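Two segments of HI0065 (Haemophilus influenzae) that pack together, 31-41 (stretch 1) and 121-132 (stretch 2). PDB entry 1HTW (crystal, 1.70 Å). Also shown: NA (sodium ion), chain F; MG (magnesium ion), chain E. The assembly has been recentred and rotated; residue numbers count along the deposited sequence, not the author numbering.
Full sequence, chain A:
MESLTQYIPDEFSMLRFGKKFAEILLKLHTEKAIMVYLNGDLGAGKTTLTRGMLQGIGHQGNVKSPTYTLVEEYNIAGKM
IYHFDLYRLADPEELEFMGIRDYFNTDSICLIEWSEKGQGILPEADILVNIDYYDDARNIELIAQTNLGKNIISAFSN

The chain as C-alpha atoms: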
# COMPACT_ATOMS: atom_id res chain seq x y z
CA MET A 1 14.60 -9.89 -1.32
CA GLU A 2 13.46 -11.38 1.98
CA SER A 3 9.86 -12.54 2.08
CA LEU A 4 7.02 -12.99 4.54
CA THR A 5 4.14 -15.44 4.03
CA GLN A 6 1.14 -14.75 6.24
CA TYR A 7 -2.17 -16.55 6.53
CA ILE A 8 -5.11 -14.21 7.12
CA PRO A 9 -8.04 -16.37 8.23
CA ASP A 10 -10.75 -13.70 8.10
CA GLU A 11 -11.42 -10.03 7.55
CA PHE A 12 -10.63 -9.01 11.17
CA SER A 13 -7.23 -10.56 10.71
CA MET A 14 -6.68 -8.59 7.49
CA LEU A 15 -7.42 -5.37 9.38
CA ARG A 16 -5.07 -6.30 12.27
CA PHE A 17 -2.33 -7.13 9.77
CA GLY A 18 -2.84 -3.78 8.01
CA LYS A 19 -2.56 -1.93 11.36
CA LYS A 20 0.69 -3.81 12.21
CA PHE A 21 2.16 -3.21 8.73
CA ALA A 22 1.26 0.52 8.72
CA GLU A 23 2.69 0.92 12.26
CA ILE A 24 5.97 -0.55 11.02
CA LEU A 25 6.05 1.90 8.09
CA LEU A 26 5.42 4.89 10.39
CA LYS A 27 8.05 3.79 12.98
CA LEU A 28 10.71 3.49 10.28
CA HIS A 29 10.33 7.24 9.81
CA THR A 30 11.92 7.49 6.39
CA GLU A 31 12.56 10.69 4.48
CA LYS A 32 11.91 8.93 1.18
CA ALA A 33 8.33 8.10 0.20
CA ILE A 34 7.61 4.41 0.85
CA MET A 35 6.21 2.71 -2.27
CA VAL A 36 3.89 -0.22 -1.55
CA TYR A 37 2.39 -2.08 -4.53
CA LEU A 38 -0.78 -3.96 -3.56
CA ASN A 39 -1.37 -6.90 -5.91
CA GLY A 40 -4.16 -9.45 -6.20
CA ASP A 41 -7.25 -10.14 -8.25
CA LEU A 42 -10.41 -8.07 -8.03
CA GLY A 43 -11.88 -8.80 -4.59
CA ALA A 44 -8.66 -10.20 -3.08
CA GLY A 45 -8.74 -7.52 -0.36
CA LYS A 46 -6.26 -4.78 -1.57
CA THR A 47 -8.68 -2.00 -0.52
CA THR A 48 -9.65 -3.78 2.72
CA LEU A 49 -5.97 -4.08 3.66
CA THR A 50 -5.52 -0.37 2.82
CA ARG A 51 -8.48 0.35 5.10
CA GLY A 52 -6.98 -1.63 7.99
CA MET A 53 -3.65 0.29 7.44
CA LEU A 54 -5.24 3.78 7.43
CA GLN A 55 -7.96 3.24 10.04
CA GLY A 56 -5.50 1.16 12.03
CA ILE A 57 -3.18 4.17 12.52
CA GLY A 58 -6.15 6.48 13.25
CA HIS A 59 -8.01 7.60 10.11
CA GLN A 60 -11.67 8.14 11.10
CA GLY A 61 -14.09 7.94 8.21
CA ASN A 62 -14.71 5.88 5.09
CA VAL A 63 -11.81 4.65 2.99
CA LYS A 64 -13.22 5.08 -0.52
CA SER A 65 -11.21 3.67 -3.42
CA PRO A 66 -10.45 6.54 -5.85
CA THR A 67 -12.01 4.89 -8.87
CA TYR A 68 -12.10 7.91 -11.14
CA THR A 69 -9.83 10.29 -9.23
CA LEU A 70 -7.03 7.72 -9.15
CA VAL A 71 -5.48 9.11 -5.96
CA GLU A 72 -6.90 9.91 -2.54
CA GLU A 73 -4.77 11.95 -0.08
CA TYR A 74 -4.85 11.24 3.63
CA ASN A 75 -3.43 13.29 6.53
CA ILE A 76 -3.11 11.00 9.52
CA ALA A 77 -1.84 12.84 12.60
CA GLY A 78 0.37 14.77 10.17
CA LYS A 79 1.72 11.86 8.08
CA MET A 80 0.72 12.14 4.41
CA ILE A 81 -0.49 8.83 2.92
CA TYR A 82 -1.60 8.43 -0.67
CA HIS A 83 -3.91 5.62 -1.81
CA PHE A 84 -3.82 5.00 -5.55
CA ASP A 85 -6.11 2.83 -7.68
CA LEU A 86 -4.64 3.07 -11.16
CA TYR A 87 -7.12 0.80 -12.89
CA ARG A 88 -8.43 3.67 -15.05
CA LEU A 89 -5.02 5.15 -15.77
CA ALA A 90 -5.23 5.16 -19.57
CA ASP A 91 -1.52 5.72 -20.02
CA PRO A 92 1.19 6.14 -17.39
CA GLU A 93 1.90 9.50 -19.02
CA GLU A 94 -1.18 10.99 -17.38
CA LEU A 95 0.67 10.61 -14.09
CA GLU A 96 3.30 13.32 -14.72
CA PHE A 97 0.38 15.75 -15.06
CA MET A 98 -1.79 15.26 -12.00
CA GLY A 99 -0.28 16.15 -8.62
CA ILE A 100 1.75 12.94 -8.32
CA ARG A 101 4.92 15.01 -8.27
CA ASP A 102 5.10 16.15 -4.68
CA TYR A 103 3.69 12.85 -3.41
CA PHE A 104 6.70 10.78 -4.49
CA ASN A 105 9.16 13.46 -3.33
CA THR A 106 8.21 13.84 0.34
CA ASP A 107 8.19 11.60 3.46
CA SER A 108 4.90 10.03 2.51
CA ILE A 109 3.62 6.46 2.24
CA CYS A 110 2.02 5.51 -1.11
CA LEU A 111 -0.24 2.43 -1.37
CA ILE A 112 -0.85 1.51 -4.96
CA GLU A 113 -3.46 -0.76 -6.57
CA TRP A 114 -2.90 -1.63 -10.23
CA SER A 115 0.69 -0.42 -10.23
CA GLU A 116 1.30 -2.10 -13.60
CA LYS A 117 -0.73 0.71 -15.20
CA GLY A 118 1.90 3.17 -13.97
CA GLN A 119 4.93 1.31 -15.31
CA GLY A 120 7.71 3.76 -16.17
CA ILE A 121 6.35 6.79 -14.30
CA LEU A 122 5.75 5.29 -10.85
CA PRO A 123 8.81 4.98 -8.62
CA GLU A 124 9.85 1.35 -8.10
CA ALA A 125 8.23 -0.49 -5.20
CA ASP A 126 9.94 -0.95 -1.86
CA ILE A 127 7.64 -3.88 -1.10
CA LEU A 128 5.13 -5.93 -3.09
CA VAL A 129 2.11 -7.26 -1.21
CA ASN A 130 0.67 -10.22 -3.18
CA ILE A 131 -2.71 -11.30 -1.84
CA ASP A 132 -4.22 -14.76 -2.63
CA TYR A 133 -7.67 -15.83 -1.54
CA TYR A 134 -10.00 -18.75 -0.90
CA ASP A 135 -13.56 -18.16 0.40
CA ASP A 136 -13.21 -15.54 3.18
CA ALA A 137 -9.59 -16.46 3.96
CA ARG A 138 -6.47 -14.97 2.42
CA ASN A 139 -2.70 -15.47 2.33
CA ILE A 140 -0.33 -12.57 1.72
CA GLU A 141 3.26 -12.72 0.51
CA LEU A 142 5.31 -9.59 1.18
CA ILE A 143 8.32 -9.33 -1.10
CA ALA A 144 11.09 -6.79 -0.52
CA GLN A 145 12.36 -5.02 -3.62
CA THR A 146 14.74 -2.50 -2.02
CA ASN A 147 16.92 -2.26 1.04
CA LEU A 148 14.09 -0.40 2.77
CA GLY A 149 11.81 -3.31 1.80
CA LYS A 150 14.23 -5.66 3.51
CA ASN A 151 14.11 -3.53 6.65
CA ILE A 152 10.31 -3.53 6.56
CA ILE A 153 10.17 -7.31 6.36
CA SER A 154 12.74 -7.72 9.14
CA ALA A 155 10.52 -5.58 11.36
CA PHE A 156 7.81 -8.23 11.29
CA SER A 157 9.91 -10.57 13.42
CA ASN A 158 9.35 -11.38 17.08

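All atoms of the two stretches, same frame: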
# COMPACT_ATOMS: atom_id res chain seq x y z
N GLU A 31 12.73 9.47 5.24
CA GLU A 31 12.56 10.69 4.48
C GLU A 31 12.05 10.40 3.07
O GLU A 31 11.37 11.23 2.48
CB GLU A 31 13.99 11.34 4.26
CG GLU A 31 13.86 12.52 3.33
CD GLU A 31 15.18 13.18 3.00
OE1 GLU A 31 15.84 12.74 2.03
OE2 GLU A 31 15.54 14.13 3.72
N LYS A 32 12.38 9.22 2.54
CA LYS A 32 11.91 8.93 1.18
C LYS A 32 10.46 8.35 1.27
O LYS A 32 10.11 7.83 2.30
CB LYS A 32 12.80 8.06 0.38
CG LYS A 32 12.79 6.58 0.73
CD LYS A 32 13.36 5.81 -0.48
CE LYS A 32 12.96 4.36 -0.41
NZ LYS A 32 13.70 3.49 -1.36
N ALA A 33 9.77 8.61 0.20
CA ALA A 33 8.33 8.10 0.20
C ALA A 33 8.41 6.57 0.13
O ALA A 33 9.23 6.05 -0.64
CB ALA A 33 7.65 8.67 -0.99
N ILE A 34 7.57 5.90 0.89
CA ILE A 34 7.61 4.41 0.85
C ILE A 34 6.61 3.93 -0.21
O ILE A 34 5.45 4.33 -0.13
CB ILE A 34 7.29 3.87 2.22
CG1 ILE A 34 8.25 4.45 3.30
CG2 ILE A 34 7.32 2.34 2.29
CD1 ILE A 34 8.06 3.84 4.67
N MET A 35 7.09 3.19 -1.17
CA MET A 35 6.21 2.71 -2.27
C MET A 35 5.77 1.28 -1.95
O MET A 35 6.56 0.36 -1.85
CB MET A 35 6.93 2.80 -3.60
CG MET A 35 7.57 4.22 -3.80
SD MET A 35 6.13 5.49 -4.18
CE MET A 35 5.40 4.74 -5.69
N VAL A 36 4.44 1.12 -1.85
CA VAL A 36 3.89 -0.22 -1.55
C VAL A 36 2.96 -0.56 -2.74
O VAL A 36 1.94 0.10 -2.89
CB VAL A 36 3.08 -0.19 -0.28
CG1 VAL A 36 2.65 -1.64 0.12
CG2 VAL A 36 3.96 0.28 0.94
N TYR A 37 3.28 -1.65 -3.44
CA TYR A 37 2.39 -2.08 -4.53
C TYR A 37 1.51 -3.21 -3.99
O TYR A 37 2.04 -4.20 -3.50
CB TYR A 37 3.24 -2.67 -5.66
CG TYR A 37 4.03 -1.69 -6.50
CD1 TYR A 37 4.20 -0.35 -6.16
CD2 TYR A 37 4.64 -2.17 -7.64
CE1 TYR A 37 4.97 0.49 -6.98
CE2 TYR A 37 5.39 -1.35 -8.46
CZ TYR A 37 5.55 -0.03 -8.11
OH TYR A 37 6.31 0.77 -8.96
N LEU A 38 0.18 -3.01 -4.05
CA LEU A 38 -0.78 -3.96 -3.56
C LEU A 38 -1.36 -4.74 -4.76
O LEU A 38 -1.91 -4.16 -5.67
CB LEU A 38 -1.96 -3.26 -2.85
CG LEU A 38 -1.59 -2.38 -1.65
CD1 LEU A 38 -2.81 -1.61 -1.17
CD2 LEU A 38 -0.94 -3.21 -0.58
N ASN A 39 -1.05 -6.04 -4.77
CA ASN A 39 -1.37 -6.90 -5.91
C ASN A 39 -2.33 -8.03 -5.49
O ASN A 39 -2.45 -8.45 -4.37
CB ASN A 39 -0.07 -7.55 -6.39
CG ASN A 39 0.93 -6.54 -6.95
OD1 ASN A 39 0.53 -5.53 -7.58
ND2 ASN A 39 2.20 -6.80 -6.67
N GLY A 40 -3.14 -8.42 -6.51
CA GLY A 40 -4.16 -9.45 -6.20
C GLY A 40 -5.37 -9.17 -7.09
O GLY A 40 -5.49 -8.16 -7.76
N ASP A 41 -6.09 -10.30 -7.37
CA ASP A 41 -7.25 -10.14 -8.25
C ASP A 41 -8.31 -9.24 -7.66
O ASP A 41 -8.38 -8.95 -6.48
CB ASP A 41 -7.92 -11.56 -8.34
CG ASP A 41 -7.09 -12.48 -9.19
OD1 ASP A 41 -6.15 -12.11 -9.88
OD2 ASP A 41 -7.46 -13.72 -9.16
N ILE A 121 6.49 5.55 -15.04
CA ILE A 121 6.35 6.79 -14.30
C ILE A 121 6.43 6.58 -12.80
O ILE A 121 7.09 7.33 -12.08
CB ILE A 121 5.04 7.52 -14.64
CG1 ILE A 121 4.86 7.53 -16.17
CG2 ILE A 121 5.05 8.93 -14.10
CD1 ILE A 121 5.48 8.74 -16.83
N LEU A 122 5.74 5.55 -12.30
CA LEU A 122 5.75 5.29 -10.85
C LEU A 122 7.15 4.91 -10.39
O LEU A 122 7.72 3.96 -10.93
CB LEU A 122 4.89 4.03 -10.62
CG LEU A 122 3.46 4.13 -10.18
CD1 LEU A 122 2.92 2.73 -9.87
CD2 LEU A 122 3.30 5.03 -8.96
N PRO A 123 7.57 5.42 -9.23
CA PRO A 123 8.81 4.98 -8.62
C PRO A 123 8.69 3.48 -8.30
O PRO A 123 7.57 2.99 -8.07
CB PRO A 123 8.91 5.78 -7.33
CG PRO A 123 7.96 6.92 -7.49
CD PRO A 123 6.90 6.47 -8.46
N GLU A 124 9.81 2.79 -8.32
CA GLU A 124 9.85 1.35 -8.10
C GLU A 124 9.35 1.06 -6.68
O GLU A 124 9.46 1.92 -5.81
CB GLU A 124 11.26 0.80 -8.25
CG GLU A 124 11.36 -0.71 -8.08
CD GLU A 124 12.67 -1.15 -7.44
OE1 GLU A 124 13.68 -0.43 -7.60
OE2 GLU A 124 12.66 -2.19 -6.76
N ALA A 125 8.76 -0.13 -6.51
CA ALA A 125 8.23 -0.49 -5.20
C ALA A 125 9.33 -0.81 -4.19
O ALA A 125 10.31 -1.44 -4.55
CB ALA A 125 7.34 -1.73 -5.29
N ASP A 126 9.04 -0.50 -2.93
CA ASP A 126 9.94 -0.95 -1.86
C ASP A 126 9.49 -2.36 -1.46
O ASP A 126 10.29 -3.20 -1.09
CB ASP A 126 9.89 -0.02 -0.65
CG ASP A 126 10.59 1.29 -0.98
OD1 ASP A 126 11.86 1.29 -1.06
OD2 ASP A 126 9.92 2.32 -1.20
N ILE A 127 8.16 -2.56 -1.54
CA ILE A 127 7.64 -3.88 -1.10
C ILE A 127 6.39 -4.19 -1.96
O ILE A 127 5.68 -3.27 -2.33
CB ILE A 127 7.29 -3.84 0.38
CG1 ILE A 127 6.89 -5.20 0.97
CG2 ILE A 127 6.20 -2.82 0.66
CD1 ILE A 127 7.34 -5.31 2.43
N LEU A 128 6.33 -5.44 -2.38
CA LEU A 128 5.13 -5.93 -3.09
C LEU A 128 4.30 -6.67 -2.06
O LEU A 128 4.82 -7.47 -1.29
CB LEU A 128 5.48 -6.94 -4.19
CG LEU A 128 6.54 -6.56 -5.17
CD1 LEU A 128 6.72 -7.67 -6.23
CD2 LEU A 128 6.18 -5.26 -5.87
N VAL A 129 2.96 -6.47 -2.11
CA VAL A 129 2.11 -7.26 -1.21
C VAL A 129 1.21 -8.11 -2.13
O VAL A 129 0.34 -7.52 -2.79
CB VAL A 129 1.19 -6.31 -0.40
CG1 VAL A 129 0.29 -7.12 0.51
CG2 VAL A 129 2.04 -5.38 0.48
N ASN A 130 1.46 -9.42 -2.20
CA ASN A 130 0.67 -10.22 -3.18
C ASN A 130 -0.37 -10.98 -2.40
O ASN A 130 -0.03 -11.78 -1.51
CB ASN A 130 1.65 -11.22 -3.84
CG ASN A 130 2.65 -10.55 -4.75
OD1 ASN A 130 2.45 -9.42 -5.19
ND2 ASN A 130 3.80 -11.20 -5.02
N ILE A 131 -1.66 -10.71 -2.62
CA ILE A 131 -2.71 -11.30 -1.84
C ILE A 131 -3.38 -12.46 -2.64
O ILE A 131 -3.89 -12.17 -3.71
CB ILE A 131 -3.85 -10.24 -1.59
CG1 ILE A 131 -3.19 -8.99 -0.92
CG2 ILE A 131 -4.86 -10.84 -0.61
CD1 ILE A 131 -4.29 -7.96 -0.52
N ASP A 132 -3.44 -13.62 -2.05
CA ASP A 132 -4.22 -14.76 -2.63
C ASP A 132 -5.41 -15.00 -1.73
O ASP A 132 -5.58 -14.60 -0.58
CB ASP A 132 -3.39 -16.02 -2.71
CG ASP A 132 -3.88 -17.08 -3.68
OD1 ASP A 132 -4.83 -16.87 -4.47
OD2 ASP A 132 -3.19 -18.14 -3.73
NA NA F . -0.28 -2.67 -7.44
MG MG E . -4.69 -7.76 -9.96
O HOH W 1 -2.57 -7.60 -9.17
O HOH W 2 -5.23 -12.70 -6.12
O HOH W 3 -4.20 -10.19 -10.08
O HOH W 4 -6.69 -8.04 -11.30
O HOH W 5 -5.10 -5.40 -9.48

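The one salt bridge across the stretches joins Lys32 NZ and Asp126 OD1, 2.9 Å apart, where a lysine ammonium meets a carboxylate. The other carboxylate oxygen, Asp126 OD2, accepts a hydrogen bond from Met35 N at 3.0 Å; the N-H...O angle of 176° is almost linear. Asp126 N donates in turn to Met35 O (2.8 Å, 154°), so one aspartate engages both backbone polar groups of Met35. Ile127 N also reaches Met35 O, but at 3.3 Å this bond is weak.

From here the segments run as parallel strands, Val36 to Asn39 pairing with Ile127 to Asn130, their directions 15° apart. The ladder has the staggered pattern of parallel sheet, each bonded residue of the first strand spanning two partners: Tyr37 N to Ile127 O (3.1 Å), Val129 N to Tyr37 O (2.8 Å), Asn39 N to Val129 O (2.8 Å) and Ile131 N to Asn39 O (3.0 Å), all with angles of 161-167°.

Side chains add two further hydrogen bonds. Tyr37 OH donates to Pro123 O at 2.7 Å, tying the loop before the second strand to the first. Asn39 ND2 donates to Asn130 OD1 at 3.0 Å (166°), pairing amides on one sheet face, while Asn39 OD1 coordinates the sodium ion at 3.0 Å.

Some packing follows the register, as in Val36 with Ile127, and some is diagonal, as in Ala125 over Tyr37. Ala125 CB lies 3.4 Å from the Tyr37 ring centroid, 6° off the normal, a CH-pi contact over the ring face; Leu128 CD2 approaches Tyr37 CD2 obliquely at 3.9 Å. On the other sheet face, Val36 CG1 sits 3.8 Å from both Ile127 CG2 and Val129 CG2, and Leu38 CD2 is 3.8 Å from Val129 CB. On the Tyr37 side of the sheet, Met35 CE packs against the loop, 3.6 Å from Pro123 CD and 3.9 Å from Leu122 CD2. Altogether 810 Å² is buried.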